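Local coordinates for protein Bse634I restriction endonuclease (Geobacillus stearothermophilus, PDB 1KNV) that acts as a type II restriction endonuclease, probably cutting double-stranded DNA at a specific sequence with the help of divalent metal ions, at residues Lys25-Leu30 / Glu170-Ala175; Gln208-Gly213 / Asp250-Ala255; Ala256-Val261 / Thr266-Val271. All blocks are in the same frame, centred on the assembly; numbering follows the deposited sequence.

Contact 1 (Lys25-Leu30 / Glu170-Ala175)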
loop_
_atom_site.group_PDB
_atom_site.type_symbol
_atom_site.label_atom_id
_atom_site.label_comp_id
_atom_site.label_asym_id
_atom_site.label_seq_id
_atom_site.Cartn_x
_atom_site.Cartn_y
_atom_site.Cartn_z
ATOM N N LYS B 25 21.666 21.277 42.747
ATOM C CA LYS B 25 20.543 22.082 42.279
ATOM C C LYS B 25 21.001 22.691 40.954
ATOM O O LYS B 25 21.498 23.818 40.916
ATOM C CB LYS B 25 20.222 23.177 43.301
ATOM C CG LYS B 25 19.949 22.651 44.703
ATOM C CD LYS B 25 18.823 21.635 44.701
ATOM C CE LYS B 25 17.510 22.286 44.318
ATOM N NZ LYS B 25 17.200 23.393 45.254
ATOM N N PRO B 26 20.836 21.944 39.849
ATOM C CA PRO B 26 21.235 22.372 38.503
ATOM C C PRO B 26 20.766 23.740 38.064
ATOM O O PRO B 26 21.519 24.489 37.455
ATOM C CB PRO B 26 20.694 21.257 37.606
ATOM C CG PRO B 26 19.517 20.744 38.373
ATOM C CD PRO B 26 20.042 20.705 39.782
ATOM N N PHE B 27 19.526 24.072 38.383
ATOM C CA PHE B 27 18.965 25.350 37.976
ATOM C C PHE B 27 19.551 26.540 38.715
ATOM O O PHE B 27 19.715 27.611 38.133
ATOM C CB PHE B 27 17.445 25.291 38.119
ATOM C CG PHE B 27 16.824 24.161 37.343
ATOM C CD1 PHE B 27 15.911 23.304 37.941
ATOM C CD2 PHE B 27 17.178 23.939 36.011
ATOM C CE1 PHE B 27 15.356 22.237 37.225
ATOM C CE2 PHE B 27 16.631 22.879 35.289
ATOM C CZ PHE B 27 15.720 22.026 35.897
ATOM N N ASN B 28 19.876 26.363 39.992
ATOM C CA ASN B 28 20.473 27.456 40.752
ATOM C C ASN B 28 21.899 27.666 40.262
ATOM O O ASN B 28 22.411 28.785 40.271
ATOM C CB ASN B 28 20.473 27.158 42.253
ATOM C CG ASN B 28 19.072 26.990 42.814
ATOM O OD1 ASN B 28 18.128 27.665 42.391
ATOM N ND2 ASN B 28 18.934 26.095 43.785
ATOM N N ALA B 29 22.535 26.586 39.827
ATOM C CA ALA B 29 23.893 26.671 39.319
ATOM C C ALA B 29 23.877 27.541 38.072
ATOM O O ALA B 29 24.739 28.406 37.900
ATOM C CB ALA B 29 24.422 25.282 38.978
ATOM N N LEU B 30 22.885 27.313 37.212
ATOM C CA LEU B 30 22.750 28.066 35.964
ATOM C C LEU B 30 22.531 29.550 36.195
ATOM O O LEU B 30 23.207 30.389 35.601
ATOM C CB LEU B 30 21.592 27.514 35.132
ATOM C CG LEU B 30 21.849 26.192 34.416
ATOM C CD1 LEU B 30 20.561 25.683 33.833
ATOM C CD2 LEU B 30 22.875 26.388 33.328
ATOM N N GLU B 170 12.549 31.758 36.216
ATOM C CA GLU B 170 11.387 31.969 35.378
ATOM C C GLU B 170 11.559 31.676 33.880
ATOM O O GLU B 170 10.765 30.924 33.310
ATOM C CB GLU B 170 10.857 33.386 35.568
ATOM C CG GLU B 170 9.471 33.606 34.981
ATOM C CD GLU B 170 8.988 35.041 35.154
ATOM O OE1 GLU B 170 9.549 35.761 36.011
ATOM O OE2 GLU B 170 8.041 35.452 34.444
ATOM N N ASN B 171 12.570 32.242 33.225
ATOM C CA ASN B 171 12.686 31.958 31.805
ATOM C C ASN B 171 13.161 30.530 31.531
ATOM O O ASN B 171 12.921 29.988 30.450
ATOM C CB ASN B 171 13.544 33.012 31.071
ATOM C CG ASN B 171 14.960 33.087 31.567
ATOM O OD1 ASN B 171 15.434 32.196 32.260
ATOM N ND2 ASN B 171 15.660 34.157 31.193
ATOM N N ILE B 172 13.804 29.905 32.513
ATOM C CA ILE B 172 14.237 28.521 32.355
ATOM C C ILE B 172 12.997 27.625 32.428
ATOM O O ILE B 172 12.820 26.724 31.615
ATOM C CB ILE B 172 15.210 28.095 33.459
ATOM C CG1 ILE B 172 16.564 28.750 33.236
ATOM C CG2 ILE B 172 15.373 26.585 33.460
ATOM C CD1 ILE B 172 17.596 28.352 34.264
ATOM N N ASP B 173 12.138 27.886 33.407
ATOM C CA ASP B 173 10.913 27.113 33.575
ATOM C C ASP B 173 10.029 27.248 32.325
ATOM O O ASP B 173 9.434 26.276 31.859
ATOM C CB ASP B 173 10.160 27.602 34.826
ATOM C CG ASP B 173 8.805 26.921 35.005
ATOM O OD1 ASP B 173 8.779 25.692 35.224
ATOM O OD2 ASP B 173 7.761 27.613 34.920
ATOM N N VAL B 174 9.948 28.454 31.779
ATOM C CA VAL B 174 9.137 28.683 30.592
ATOM C C VAL B 174 9.677 27.910 29.387
ATOM O O VAL B 174 8.910 27.379 28.579
ATOM C CB VAL B 174 9.079 30.185 30.255
ATOM C CG1 VAL B 174 8.531 30.397 28.858
ATOM C CG2 VAL B 174 8.192 30.889 31.251
ATOM N N ALA B 175 11.000 27.847 29.269
ATOM C CA ALA B 175 11.630 27.147 28.157
ATOM C C ALA B 175 11.461 25.630 28.263
ATOM O O ALA B 175 11.427 24.930 27.253
ATOM C CB ALA B 175 13.114 27.504 28.093
#
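Phe27 and Ile172 meet where the first turn of helix 26-33, with Lys25 at its N-cap, comes alongside helix 169-176; their CA atoms lie 8.0 Å apart. The Phe27 CB points across to the other helix, and with CG lying anti to its own carbonyl carbon (chi1 -56°) the ring brings its CD2 to within 4.1 Å of Ile172 CG2. The methyl group approaches the ring at a slant. Three residues further on, Leu30 returns to the same side of the helix and meets the other branch of the isoleucine: Leu30 CD1 and Ile172 CD1 are 4.0 Å apart, and Leu30 CB is almost as near to that methyl. Ile172 thus divides its two arms, the short CG2 toward the aromatic residue and the longer CG1-CD1 toward the leucine, and by itself supplies the whole touch from residues 170-175. Loop residue Leu167 lies against both Leu30 and Ile172, while Trp78 and Val81 of helix 68-93 press on Leu30, so that the pair belongs to a wider apolar cluster of four helices, including helix 43-60. No hydrogen bond crosses between residues 25-30 and 170-175, and only 121 Å² is buried by their meeting. The contact between the segments therefore rests on van der Waals packing round Ile172, with no polar pair between them to set a direction.

Contact 2 (Gln208-Gly213 / Asp250-Ala255)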
loop_
_atom_site.group_PDB
_atom_site.type_symbol
_atom_site.label_atom_id
_atom_site.label_comp_id
_atom_site.label_asym_id
_atom_site.label_seq_id
_atom_site.Cartn_x
_atom_site.Cartn_y
_atom_site.Cartn_z
ATOM N N GLN B 208 19.438 3.916 19.172
ATOM C CA GLN B 208 18.262 4.627 19.667
ATOM C C GLN B 208 17.775 5.643 18.641
ATOM O O GLN B 208 16.576 5.845 18.488
ATOM C CB GLN B 208 18.575 5.346 20.967
ATOM C CG GLN B 208 18.916 4.410 22.081
ATOM C CD GLN B 208 19.477 5.136 23.280
ATOM O OE1 GLN B 208 19.887 4.511 24.256
ATOM N NE2 GLN B 208 19.497 6.459 23.220
ATOM N N LEU B 209 18.700 6.295 17.944
ATOM C CA LEU B 209 18.312 7.264 16.932
ATOM C C LEU B 209 17.612 6.527 15.814
ATOM O O LEU B 209 16.539 6.922 15.379
ATOM C CB LEU B 209 19.531 7.981 16.364
ATOM C CG LEU B 209 20.196 8.955 17.329
ATOM C CD1 LEU B 209 21.420 9.567 16.687
ATOM C CD2 LEU B 209 19.195 10.027 17.711
ATOM N N VAL B 210 18.223 5.439 15.359
ATOM C CA VAL B 210 17.663 4.649 14.268
ATOM C C VAL B 210 16.259 4.127 14.561
ATOM O O VAL B 210 15.358 4.258 13.741
ATOM C CB VAL B 210 18.595 3.455 13.912
ATOM C CG1 VAL B 210 17.912 2.540 12.940
ATOM C CG2 VAL B 210 19.899 3.964 13.300
ATOM N N HIS B 211 16.062 3.546 15.736
ATOM C CA HIS B 211 14.755 2.997 16.063
ATOM C C HIS B 211 13.709 4.077 16.243
ATOM O O HIS B 211 12.579 3.938 15.787
ATOM C CB HIS B 211 14.820 2.150 17.327
ATOM C CG HIS B 211 13.517 1.498 17.664
ATOM N ND1 HIS B 211 12.872 0.643 16.796
ATOM C CD2 HIS B 211 12.709 1.621 18.745
ATOM C CE1 HIS B 211 11.720 0.272 17.327
ATOM N NE2 HIS B 211 11.597 0.850 18.509
ATOM N N GLU B 212 14.088 5.154 16.917
ATOM C CA GLU B 212 13.170 6.255 17.155
ATOM C C GLU B 212 12.725 6.867 15.827
ATOM O O GLU B 212 11.556 7.206 15.654
ATOM C CB GLU B 212 13.824 7.301 18.065
ATOM C CG GLU B 212 12.999 8.559 18.230
ATOM C CD GLU B 212 13.323 9.328 19.497
ATOM O OE1 GLU B 212 12.761 8.984 20.560
ATOM O OE2 GLU B 212 14.137 10.273 19.439
ATOM N N GLY B 213 13.650 6.989 14.883
ATOM C CA GLY B 213 13.292 7.533 13.585
ATOM C C GLY B 213 12.284 6.638 12.884
ATOM O O GLY B 213 11.355 7.121 12.245
ATOM N N ASP B 250 27.718 6.615 7.953
ATOM C CA ASP B 250 27.334 5.559 7.020
ATOM C C ASP B 250 26.164 4.768 7.590
ATOM O O ASP B 250 25.155 4.550 6.917
ATOM C CB ASP B 250 28.509 4.599 6.784
ATOM C CG ASP B 250 29.555 5.154 5.825
ATOM O OD1 ASP B 250 30.629 4.514 5.703
ATOM O OD2 ASP B 250 29.308 6.213 5.194
ATOM N N ALA B 251 26.326 4.334 8.837
ATOM C CA ALA B 251 25.317 3.555 9.528
ATOM C C ALA B 251 24.001 4.299 9.678
ATOM O O ALA B 251 22.948 3.679 9.648
ATOM C CB ALA B 251 25.834 3.142 10.894
ATOM N N LEU B 252 24.066 5.616 9.818
ATOM C CA LEU B 252 22.865 6.425 9.991
ATOM C C LEU B 252 22.212 6.735 8.636
ATOM O O LEU B 252 21.442 7.687 8.498
ATOM C CB LEU B 252 23.197 7.714 10.727
ATOM C CG LEU B 252 23.562 7.583 12.202
ATOM C CD1 LEU B 252 23.913 8.945 12.775
ATOM C CD2 LEU B 252 22.380 6.976 12.910
ATOM N N GLN B 253 22.512 5.903 7.635
ATOM C CA GLN B 253 21.944 6.043 6.287
ATOM C C GLN B 253 20.922 4.932 6.072
ATOM O O GLN B 253 20.256 4.873 5.046
ATOM C CB GLN B 253 23.021 5.953 5.206
ATOM C CG GLN B 253 23.814 7.221 5.007
ATOM C CD GLN B 253 24.854 7.073 3.915
ATOM O OE1 GLN B 253 24.717 6.275 2.985
ATOM N NE2 GLN B 253 25.916 7.863 4.014
ATOM N N THR B 254 20.794 4.068 7.071
ATOM C CA THR B 254 19.860 2.949 7.051
ATOM C C THR B 254 18.450 3.438 6.667
ATOM O O THR B 254 17.960 4.448 7.181
ATOM C CB THR B 254 19.854 2.248 8.440
ATOM O OG1 THR B 254 18.930 1.160 8.439
ATOM C CG2 THR B 254 19.464 3.216 9.525
ATOM N N ALA B 255 17.820 2.720 5.741
ATOM C CA ALA B 255 16.486 3.049 5.252
ATOM C C ALA B 255 15.353 2.800 6.257
ATOM O O ALA B 255 15.337 1.792 6.958
ATOM C CB ALA B 255 16.216 2.265 3.985
#
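Gly213 N donates to Leu209 O at 2.9 Å, an ordinary helical bond in the turn that carries Val210, the residue of helix 203-227 that meets both Leu252 and Thr254. These two sit where the second segment has just left its helix: helix 246-251 ends at Ala251, and the backbone turns out of helical geometry at Leu252. Thr254 N still reaches back to Ala251 O, but at 3.4 Å that bond is weak. Both methyls of Val210 meet Thr254 CG2, and CG2 also meets Leu252. Val210 CG1, set opposite the backbone N (chi1 171°), meets Thr254 CG2 tip to tip at 3.8 Å. Val210 CG2 lies 3.9 Å from Leu252 CD2, the two side chains slanting past one another, and equally near to Thr254 CG2. Thr254 can offer a methyl here because its OG1 occupies the place opposite the backbone N (chi1 179°), which leaves CG2 between the N and the carbonyl carbon. Leu209 adds a looser flank, and Leu201 touches both Leu209 and Leu252. Val210 also packs on His211 of the second subunit, and Gln253 and Ala255 make backbone hydrogen bonds with that chain, which places the contact at the interface with the second subunit. All three touching residues are buried, and no hydrogen bond joins the segments. Between the segments the hold is methyl packing; the backbone of the turn finds partners at Ala270 and in the second subunit.

Contact 3 (Ala256-Val261 / Thr266-Val271)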
loop_
_atom_site.group_PDB
_atom_site.type_symbol
_atom_site.label_atom_id
_atom_site.label_comp_id
_atom_site.label_asym_id
_atom_site.label_seq_id
_atom_site.Cartn_x
_atom_site.Cartn_y
_atom_site.Cartn_z
ATOM N N ALA B 256 14.400 3.720 6.325
ATOM C CA ALA B 256 13.262 3.545 7.214
ATOM C C ALA B 256 12.615 2.249 6.723
ATOM O O ALA B 256 12.237 2.158 5.560
ATOM C CB ALA B 256 12.307 4.722 7.055
ATOM N N THR B 257 12.495 1.248 7.590
ATOM C CA THR B 257 11.930 -0.036 7.175
ATOM C C THR B 257 10.537 -0.012 6.551
ATOM O O THR B 257 10.218 -0.853 5.698
ATOM C CB THR B 257 11.918 -1.070 8.338
ATOM O OG1 THR B 257 11.044 -0.630 9.382
ATOM C CG2 THR B 257 13.311 -1.256 8.900
ATOM N N HIS B 258 9.697 0.935 6.955
ATOM C CA HIS B 258 8.358 0.982 6.382
ATOM C C HIS B 258 8.363 1.472 4.938
ATOM O O HIS B 258 7.365 1.334 4.225
ATOM C CB HIS B 258 7.409 1.854 7.233
ATOM C CG HIS B 258 7.702 3.320 7.184
ATOM N ND1 HIS B 258 8.631 3.926 8.000
ATOM C CD2 HIS B 258 7.198 4.305 6.395
ATOM C CE1 HIS B 258 8.691 5.217 7.717
ATOM N NE2 HIS B 258 7.831 5.471 6.745
ATOM N N THR B 259 9.487 2.017 4.487
ATOM C CA THR B 259 9.545 2.536 3.132
ATOM C C THR B 259 10.058 1.566 2.078
ATOM O O THR B 259 10.147 1.940 0.911
ATOM C CB THR B 259 10.401 3.824 3.052
ATOM O OG1 THR B 259 11.775 3.518 3.312
ATOM C CG2 THR B 259 9.914 4.851 4.070
ATOM N N ILE B 260 10.391 0.331 2.459
ATOM C CA ILE B 260 10.897 -0.616 1.463
ATOM C C ILE B 260 9.922 -1.711 1.055
ATOM O O ILE B 260 10.311 -2.673 0.390
ATOM C CB ILE B 260 12.221 -1.309 1.905
ATOM C CG1 ILE B 260 11.978 -2.240 3.096
ATOM C CG2 ILE B 260 13.271 -0.262 2.244
ATOM C CD1 ILE B 260 13.205 -3.098 3.445
ATOM N N VAL B 261 8.656 -1.573 1.435
ATOM C CA VAL B 261 7.674 -2.578 1.082
ATOM C C VAL B 261 6.681 -2.114 0.015
ATOM O O VAL B 261 5.911 -2.915 -0.500
ATOM C CB VAL B 261 6.926 -3.064 2.337
ATOM C CG1 VAL B 261 7.933 -3.658 3.324
ATOM C CG2 VAL B 261 6.175 -1.919 2.984
ATOM N N THR B 266 8.636 7.110 -1.429
ATOM C CA THR B 266 9.977 7.636 -1.662
ATOM C C THR B 266 10.967 7.025 -0.679
ATOM O O THR B 266 10.695 6.917 0.516
ATOM C CB THR B 266 10.023 9.187 -1.526
ATOM O OG1 THR B 266 9.787 9.560 -0.163
ATOM C CG2 THR B 266 8.961 9.834 -2.397
ATOM N N PRO B 267 12.142 6.620 -1.169
ATOM C CA PRO B 267 13.100 6.030 -0.234
ATOM C C PRO B 267 13.542 7.061 0.787
ATOM O O PRO B 267 13.784 8.212 0.438
ATOM C CB PRO B 267 14.247 5.602 -1.145
ATOM C CG PRO B 267 14.240 6.684 -2.199
ATOM C CD PRO B 267 12.751 6.844 -2.495
ATOM N N GLU B 268 13.628 6.664 2.050
ATOM C CA GLU B 268 14.092 7.596 3.062
ATOM C C GLU B 268 14.770 6.907 4.229
ATOM O O GLU B 268 14.480 5.752 4.563
ATOM C CB GLU B 268 12.953 8.493 3.561
ATOM C CG GLU B 268 11.874 7.810 4.341
ATOM C CD GLU B 268 10.804 8.785 4.807
ATOM O OE1 GLU B 268 11.124 9.707 5.583
ATOM O OE2 GLU B 268 9.639 8.635 4.396
ATOM N N ARG B 269 15.706 7.625 4.828
ATOM C CA ARG B 269 16.446 7.119 5.961
ATOM C C ARG B 269 15.558 7.200 7.188
ATOM O O ARG B 269 14.617 7.989 7.242
ATOM C CB ARG B 269 17.677 7.989 6.218
ATOM C CG ARG B 269 18.560 8.227 5.034
ATOM C CD ARG B 269 19.659 9.174 5.431
ATOM N NE ARG B 269 20.652 9.334 4.377
ATOM C CZ ARG B 269 21.744 10.094 4.486
ATOM N NH1 ARG B 269 21.980 10.766 5.612
ATOM N NH2 ARG B 269 22.596 10.198 3.467
ATOM N N ALA B 270 15.873 6.385 8.182
ATOM C CA ALA B 270 15.142 6.409 9.426
ATOM C C ALA B 270 15.521 7.736 10.073
ATOM O O ALA B 270 14.709 8.362 10.738
ATOM C CB ALA B 270 15.578 5.246 10.310
ATOM N N VAL B 271 16.768 8.156 9.867
ATOM C CA VAL B 271 17.290 9.401 10.426
ATOM C C VAL B 271 17.747 10.210 9.240
ATOM O O VAL B 271 18.719 9.856 8.586
ATOM C CB VAL B 271 18.495 9.135 11.356
ATOM C CG1 VAL B 271 18.884 10.402 12.108
ATOM C CG2 VAL B 271 18.148 8.047 12.352
HETATM O O HOH W 1 7.306 8.386 5.660
#
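Ala256 N and Glu268 O form the one direct hydrogen bond between the segments: at 2.7 Å and with an N-H...O angle of 169° it is short and nearly straight, and the donor lies in the carbonyl plane. A second backbone oxygen, Ala256 O, is gripped twice, by the backbone and the side chain of Thr259. Thr259 OG1 lies 2.7 Å from Ala256 O, on a lone pair. With chi1 at 68° the hydroxyl can turn back to this oxygen while CG2 faces Glu268. The two bonds to Ala256 O close the short 3-10 turn 257-259. The turn belongs to the long connection leading from helix 246-251 to strand 273-276, an outermost strand of the mixed sheet in this PD-(D/E)XK-family chain, and residues 266-271 are its returning limb.

Water-mediated and charged contacts centre on Glu268. One water donates to its OE2 at 2.7 Å and sits 3.2 Å from His258 NE2, at the edge of the imidazole and in its plane. Lys217 of helix 203-227 forms a salt bridge with OE1. Arg269, whose CB points away from the other segment, hydrogen-bonds through NE to Gln137 O of the second subunit.

Among apolar contacts, Thr259 CG2 lies 3.6 Å from Glu268 CG, the two side chains meeting at about a right angle; the same methyl lies over one face of the His258 ring, offset toward its rim. Replacing Thr259 by an alanine removes hydroxyl and methyl together, and is likely to cost Ala256 O its side-chain donor and open a gap beside Glu268 CG.

In the fold
Contacts 2 and 3 are neighbours, their centres 10 Å apart, whereas contact 1 lies on the opposite side of the chain's centre, its centre about 33 Å from that of contact 2. Contacts 1 and 2 are buried and wholly apolar; contact 3, only partly buried, adds a backbone hydrogen bond and a water bridge. Helix 203-227 ties the last two together, packing on residues 250-255 through valine and supplying lysine to the limb 266-271. Thr254 O and Ala270 N, 3.0 Å apart, probably form a hydrogen bond. Both these contacts touch the second subunit, while contact 1 joins helices of one chain, untouched by other subunits of the tetramer.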